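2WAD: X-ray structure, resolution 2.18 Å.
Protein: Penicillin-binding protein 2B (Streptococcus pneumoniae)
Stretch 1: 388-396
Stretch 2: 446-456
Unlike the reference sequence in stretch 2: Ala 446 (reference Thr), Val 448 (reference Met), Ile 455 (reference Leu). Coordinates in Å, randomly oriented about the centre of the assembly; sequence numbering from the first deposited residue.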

ATOM      1  N   VAL A 388     -15.517   4.128 -18.454  1.00 33.33           N
ATOM      2  CA  VAL A 388     -16.487   4.334 -17.396  1.00 33.27           C
ATOM      3  C   VAL A 388     -17.934   4.409 -17.868  1.00 35.34           C
ATOM      4  O   VAL A 388     -18.816   4.594 -17.042  1.00 35.93           O
ATOM      5  CB  VAL A 388     -16.222   5.628 -16.581  1.00 34.13           C
ATOM      6  CG1 VAL A 388     -14.790   5.663 -15.995  1.00 32.59           C
ATOM      7  CG2 VAL A 388     -16.577   6.857 -17.397  1.00 30.90           C
ATOM      8  N   LYS A 389     -18.198   4.239 -19.163  1.00 36.05           N
ATOM      9  CA  LYS A 389     -19.528   4.490 -19.679  1.00 33.22           C
ATOM     10  C   LYS A 389     -20.633   3.596 -19.109  1.00 33.55           C
ATOM     11  O   LYS A 389     -21.793   4.000 -19.010  1.00 31.69           O
ATOM     12  CB  LYS A 389     -19.505   4.536 -21.210  1.00 34.81           C
ATOM     13  CG  LYS A 389     -18.847   5.808 -21.711  1.00 32.37           C
ATOM     14  CD  LYS A 389     -18.699   5.845 -23.230  1.00 33.04           C
ATOM     15  CE  LYS A 389     -18.073   7.175 -23.632  1.00 40.36           C
ATOM     16  NZ  LYS A 389     -17.772   7.372 -25.084  1.00 34.25           N
ATOM     17  N   ALA A 390     -20.269   2.387 -18.703  1.00 35.14           N
ATOM     18  CA  ALA A 390     -21.206   1.472 -18.052  1.00 35.74           C
ATOM     19  C   ALA A 390     -21.688   1.964 -16.684  1.00 37.30           C
ATOM     20  O   ALA A 390     -22.814   1.640 -16.261  1.00 36.65           O
ATOM     21  CB  ALA A 390     -20.580   0.121 -17.895  1.00 33.10           C
ATOM     22  N   ALA A 391     -20.856   2.734 -15.983  1.00 37.22           N
ATOM     23  CA  ALA A 391     -21.283   3.261 -14.690  1.00 36.70           C
ATOM     24  C   ALA A 391     -22.280   4.404 -14.898  1.00 39.82           C
ATOM     25  O   ALA A 391     -23.231   4.552 -14.125  1.00 42.44           O
ATOM     26  CB  ALA A 391     -20.086   3.687 -13.807  1.00 33.64           C
ATOM     27  N   THR A 392     -22.089   5.203 -15.942  1.00 38.42           N
ATOM     28  CA  THR A 392     -23.029   6.294 -16.239  1.00 36.93           C
ATOM     29  C   THR A 392     -24.413   5.815 -16.635  1.00 38.06           C
ATOM     30  O   THR A 392     -25.410   6.401 -16.212  1.00 37.23           O
ATOM     31  CB  THR A 392     -22.531   7.182 -17.383  1.00 34.29           C
ATOM     32  OG1 THR A 392     -21.186   7.588 -17.094  1.00 33.78           O
ATOM     33  CG2 THR A 392     -23.417   8.400 -17.505  1.00 34.75           C
ATOM     34  N   ILE A 393     -24.467   4.785 -17.479  1.00 37.42           N
ATOM     35  CA  ILE A 393     -25.720   4.116 -17.771  1.00 35.62           C
ATOM     36  C   ILE A 393     -26.356   3.573 -16.492  1.00 37.61           C
ATOM     37  O   ILE A 393     -27.570   3.658 -16.306  1.00 38.23           O
ATOM     38  CB  ILE A 393     -25.546   3.009 -18.842  1.00 35.95           C
ATOM     39  CG1 ILE A 393     -25.002   3.614 -20.140  1.00 33.75           C
ATOM     40  CG2 ILE A 393     -26.880   2.383 -19.225  1.00 34.84           C
ATOM     41  CD1 ILE A 393     -24.581   2.577 -21.202  1.00 34.53           C
ATOM     42  N   SER A 394     -25.563   2.970 -15.614  1.00 38.18           N
ATOM     43  CA  SER A 394     -26.132   2.464 -14.367  1.00 38.47           C
ATOM     44  C   SER A 394     -26.849   3.606 -13.614  1.00 39.12           C
ATOM     45  O   SER A 394     -27.950   3.443 -13.094  1.00 38.23           O
ATOM     46  CB  SER A 394     -25.044   1.867 -13.478  1.00 38.68           C
ATOM     47  OG  SER A 394     -24.407   0.756 -14.086  1.00 37.21           O
ATOM     48  N   SER A 395     -26.209   4.762 -13.551  1.00 37.81           N
ATOM     49  CA  SER A 395     -26.781   5.917 -12.883  1.00 39.43           C
ATOM     50  C   SER A 395     -28.097   6.338 -13.535  1.00 39.28           C
ATOM     51  O   SER A 395     -28.994   6.802 -12.843  1.00 37.93           O
ATOM     52  CB  SER A 395     -25.776   7.065 -12.865  1.00 38.49           C
ATOM     53  OG  SER A 395     -26.088   7.991 -11.838  1.00 39.72           O
ATOM     54  N   GLY A 396     -28.193   6.176 -14.856  1.00 37.35           N
ATOM     55  CA  GLY A 396     -29.422   6.384 -15.605  1.00 38.95           C
ATOM     56  C   GLY A 396     -30.555   5.464 -15.168  1.00 39.44           C
ATOM     57  O   GLY A 396     -31.688   5.908 -15.023  1.00 40.04           O
ATOM     58  N   ALA A 446     -23.105  10.338 -27.204  1.00 34.29           N
ATOM     59  CA  ALA A 446     -24.473  10.875 -27.237  1.00 37.66           C
ATOM     60  C   ALA A 446     -25.358  10.188 -26.207  1.00 35.69           C
ATOM     61  O   ALA A 446     -26.216  10.831 -25.586  1.00 32.84           O
ATOM     62  CB  ALA A 446     -25.110  10.737 -28.613  1.00 32.94           C
ATOM     63  N   TYR A 447     -25.169   8.881 -26.055  1.00 34.70           N
ATOM     64  CA  TYR A 447     -26.046   8.112 -25.156  1.00 36.27           C
ATOM     65  C   TYR A 447     -25.853   8.533 -23.683  1.00 40.42           C
ATOM     66  O   TYR A 447     -26.845   8.683 -22.941  1.00 40.02           O
ATOM     67  CB  TYR A 447     -25.800   6.607 -25.322  1.00 37.35           C
ATOM     68  CG  TYR A 447     -26.895   5.723 -24.743  1.00 37.82           C
ATOM     69  CD1 TYR A 447     -27.976   5.342 -25.521  1.00 40.15           C
ATOM     70  CD2 TYR A 447     -26.862   5.295 -23.417  1.00 37.27           C
ATOM     71  CE1 TYR A 447     -28.993   4.552 -25.007  1.00 36.31           C
ATOM     72  CE2 TYR A 447     -27.885   4.514 -22.885  1.00 32.89           C
ATOM     73  CZ  TYR A 447     -28.938   4.150 -23.693  1.00 34.22           C
ATOM     74  OH  TYR A 447     -29.966   3.379 -23.209  1.00 33.70           O
ATOM     75  N   VAL A 448     -24.593   8.734 -23.270  1.00 36.24           N
ATOM     76  CA  VAL A 448     -24.275   8.995 -21.878  1.00 35.82           C
ATOM     77  C   VAL A 448     -24.457  10.463 -21.502  1.00 35.08           C
ATOM     78  O   VAL A 448     -24.708  10.769 -20.346  1.00 33.84           O
ATOM     79  CB  VAL A 448     -22.850   8.543 -21.460  1.00 35.66           C
ATOM     80  CG1 VAL A 448     -22.762   7.012 -21.364  1.00 35.46           C
ATOM     81  CG2 VAL A 448     -21.776   9.128 -22.369  1.00 28.69           C
ATOM     82  N   VAL A 449     -24.283  11.362 -22.462  1.00 32.93           N
ATOM     83  CA  VAL A 449     -24.539  12.776 -22.257  1.00 35.62           C
ATOM     84  C   VAL A 449     -26.051  13.047 -22.124  1.00 36.76           C
ATOM     85  O   VAL A 449     -26.483  13.801 -21.252  1.00 39.49           O
ATOM     86  CB  VAL A 449     -23.904  13.630 -23.376  1.00 36.97           C
ATOM     87  CG1 VAL A 449     -24.396  15.058 -23.283  1.00 41.24           C
ATOM     88  CG2 VAL A 449     -22.383  13.636 -23.239  1.00 31.78           C
ATOM     89  N   GLN A 450     -26.861  12.423 -22.967  1.00 34.72           N
ATOM     90  CA  GLN A 450     -28.314  12.463 -22.808  1.00 36.65           C
ATOM     91  C   GLN A 450     -28.766  11.823 -21.498  1.00 36.09           C
ATOM     92  O   GLN A 450     -29.593  12.376 -20.804  1.00 36.74           O
ATOM     93  CB  GLN A 450     -29.015  11.813 -24.010  1.00 35.68           C
ATOM     94  CG  GLN A 450     -29.010  12.684 -25.254  1.00 37.97           C
ATOM     95  CD  GLN A 450     -29.617  12.001 -26.476  1.00 44.38           C
ATOM     96  OE1 GLN A 450     -30.724  12.345 -26.895  1.00 48.30           O
ATOM     97  NE2 GLN A 450     -28.882  11.060 -27.077  1.00 37.03           N
ATOM     98  N   THR A 451     -28.197  10.682 -21.125  1.00 38.20           N
ATOM     99  CA  THR A 451     -28.444  10.111 -19.808  1.00 36.82           C
ATOM    100  C   THR A 451     -28.137  11.058 -18.658  1.00 38.81           C
ATOM    101  O   THR A 451     -28.990  11.216 -17.781  1.00 36.32           O
ATOM    102  CB  THR A 451     -27.679   8.796 -19.571  1.00 37.18           C
ATOM    103  OG1 THR A 451     -28.081   7.822 -20.538  1.00 35.00           O
ATOM    104  CG2 THR A 451     -27.971   8.249 -18.183  1.00 32.44           C
ATOM    105  N   ALA A 452     -26.944  11.663 -18.641  1.00 38.68           N
ATOM    106  CA  ALA A 452     -26.604  12.641 -17.592  1.00 39.97           C
ATOM    107  C   ALA A 452     -27.560  13.841 -17.541  1.00 40.60           C
ATOM    108  O   ALA A 452     -28.006  14.246 -16.470  1.00 41.53           O
ATOM    109  CB  ALA A 452     -25.155  13.153 -17.733  1.00 39.31           C
ATOM    110  N   LEU A 453     -27.839  14.467 -18.679  1.00 40.67           N
ATOM    111  CA  LEU A 453     -28.819  15.555 -18.674  1.00 42.46           C
ATOM    112  C   LEU A 453     -30.112  15.093 -17.979  1.00 43.15           C
ATOM    113  O   LEU A 453     -30.742  15.852 -17.256  1.00 41.84           O
ATOM    114  CB  LEU A 453     -29.102  16.033 -20.100  1.00 44.07           C
ATOM    115  CG  LEU A 453     -30.051  17.226 -20.245  1.00 48.91           C
ATOM    116  CD1 LEU A 453     -29.383  18.497 -19.749  1.00 44.28           C
ATOM    117  CD2 LEU A 453     -30.510  17.390 -21.680  1.00 48.54           C
ATOM    118  N   GLY A 454     -30.483  13.827 -18.170  1.00 43.16           N
ATOM    119  CA  GLY A 454     -31.690  13.271 -17.582  1.00 41.34           C
ATOM    120  C   GLY A 454     -31.626  13.084 -16.073  1.00 43.48           C
ATOM    121  O   GLY A 454     -32.649  13.109 -15.391  1.00 43.17           O
ATOM    122  N   ILE A 455     -30.434  12.861 -15.532  1.00 42.49           N
ATOM    123  CA  ILE A 455     -30.270  12.856 -14.082  1.00 41.43           C
ATOM    124  C   ILE A 455     -30.492  14.268 -13.527  1.00 43.03           C
ATOM    125  O   ILE A 455     -30.857  14.452 -12.365  1.00 41.52           O
ATOM    126  CB  ILE A 455     -28.872  12.339 -13.716  1.00 40.69           C
ATOM    127  CG1 ILE A 455     -28.706  10.887 -14.206  1.00 40.22           C
ATOM    128  CG2 ILE A 455     -28.636  12.413 -12.217  1.00 39.00           C
ATOM    129  CD1 ILE A 455     -27.261  10.387 -14.127  1.00 31.67           C
ATOM    130  N   MET A 456     -30.265  15.267 -14.371  1.00 41.72           N
ATOM    131  CA  MET A 456     -30.445  16.657 -13.985  1.00 46.43           C
ATOM    132  C   MET A 456     -31.909  17.083 -14.208  1.00 46.96           C
ATOM    133  O   MET A 456     -32.234  18.266 -14.171  1.00 48.62           O
ATOM    134  CB  MET A 456     -29.506  17.492 -14.858  1.00 45.76           C
ATOM    135  CG  MET A 456     -28.958  18.738 -14.247  1.00 52.64           C
ATOM    136  SD  MET A 456     -27.562  19.384 -15.210  1.00 57.25           S
ATOM    137  CE  MET A 456     -27.774  21.094 -14.783  1.00 45.69           C
TER

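How do the two backbones lie against each other? Each stretch is mostly helix, 389-396 in the first and 446-455 in the second, and the two run in broadly the same direction, with 36° between their N-to-C directions. Their axes come within 9.2 Å at closest approach. The nearest backbone pairs are Thr 392 with Val 448, CA to CA 6.4 Å, and Gly 396 with Thr 451, CA to CA 5.7 Å. Within each helix the backbone bonds largely to itself, for example Gly 396 N to Thr 392 O and Ala 452 N to Val 448 O, and no hydrogen bond crosses between the stretches. The contact, burying 396 Å² in total, therefore rests on the fit of surfaces.

Which residue is most covered by the other stretch? Val 448, a valine where the reference sequence has methionine, has the largest covered area of any residue here. Its side chain points toward the first helix, and CG1 lies 3.9 Å from Lys 389 O, 4.0 Å from Thr 392 CB and 4.2 Å from Ile 393 CG1. One methyl thus meets three residues, Lys 389 and, one turn on, Thr 392 and Ile 393. Ile 393 leaves its backbone sideways, but the end of its side chain comes nearer, and its CG1 also sits 4.1 Å from Tyr 447 CE2, an apolar contact made obliquely to the ring.

Why can the helices come so close at Gly 396? Its CA lies 3.5 Å from Thr 451 CG2, and an ideally placed CB on the glycine would be 2.6 Å from that same methyl, a clash. The absence of a side chain leaves room for the threonine. Thr 451 CG2 also lies 3.7 Å from Thr 392 O, while its OG1 donates a hydrogen bond back to Tyr 447 O, OG1 to O 2.8 Å. The hydroxyl is thereby engaged within its own helix as the methyl meets the neighbour.

How do polar side chains fit into a contact without crossing hydrogen bonds? Ser 395 OG approaches Ile 455 CD1 at 3.5 Å, a van der Waals contact, and finds its hydrogen bonding elsewhere in the structure. Ile 455, isoleucine in place of the reference leucine, extends its CD1 to within 4.4 Å of Gly 396 N as well. Facing away from the second stretch, Ser 394 bonds along its own helix, with OG donating to Ala 390 O at 2.8 Å.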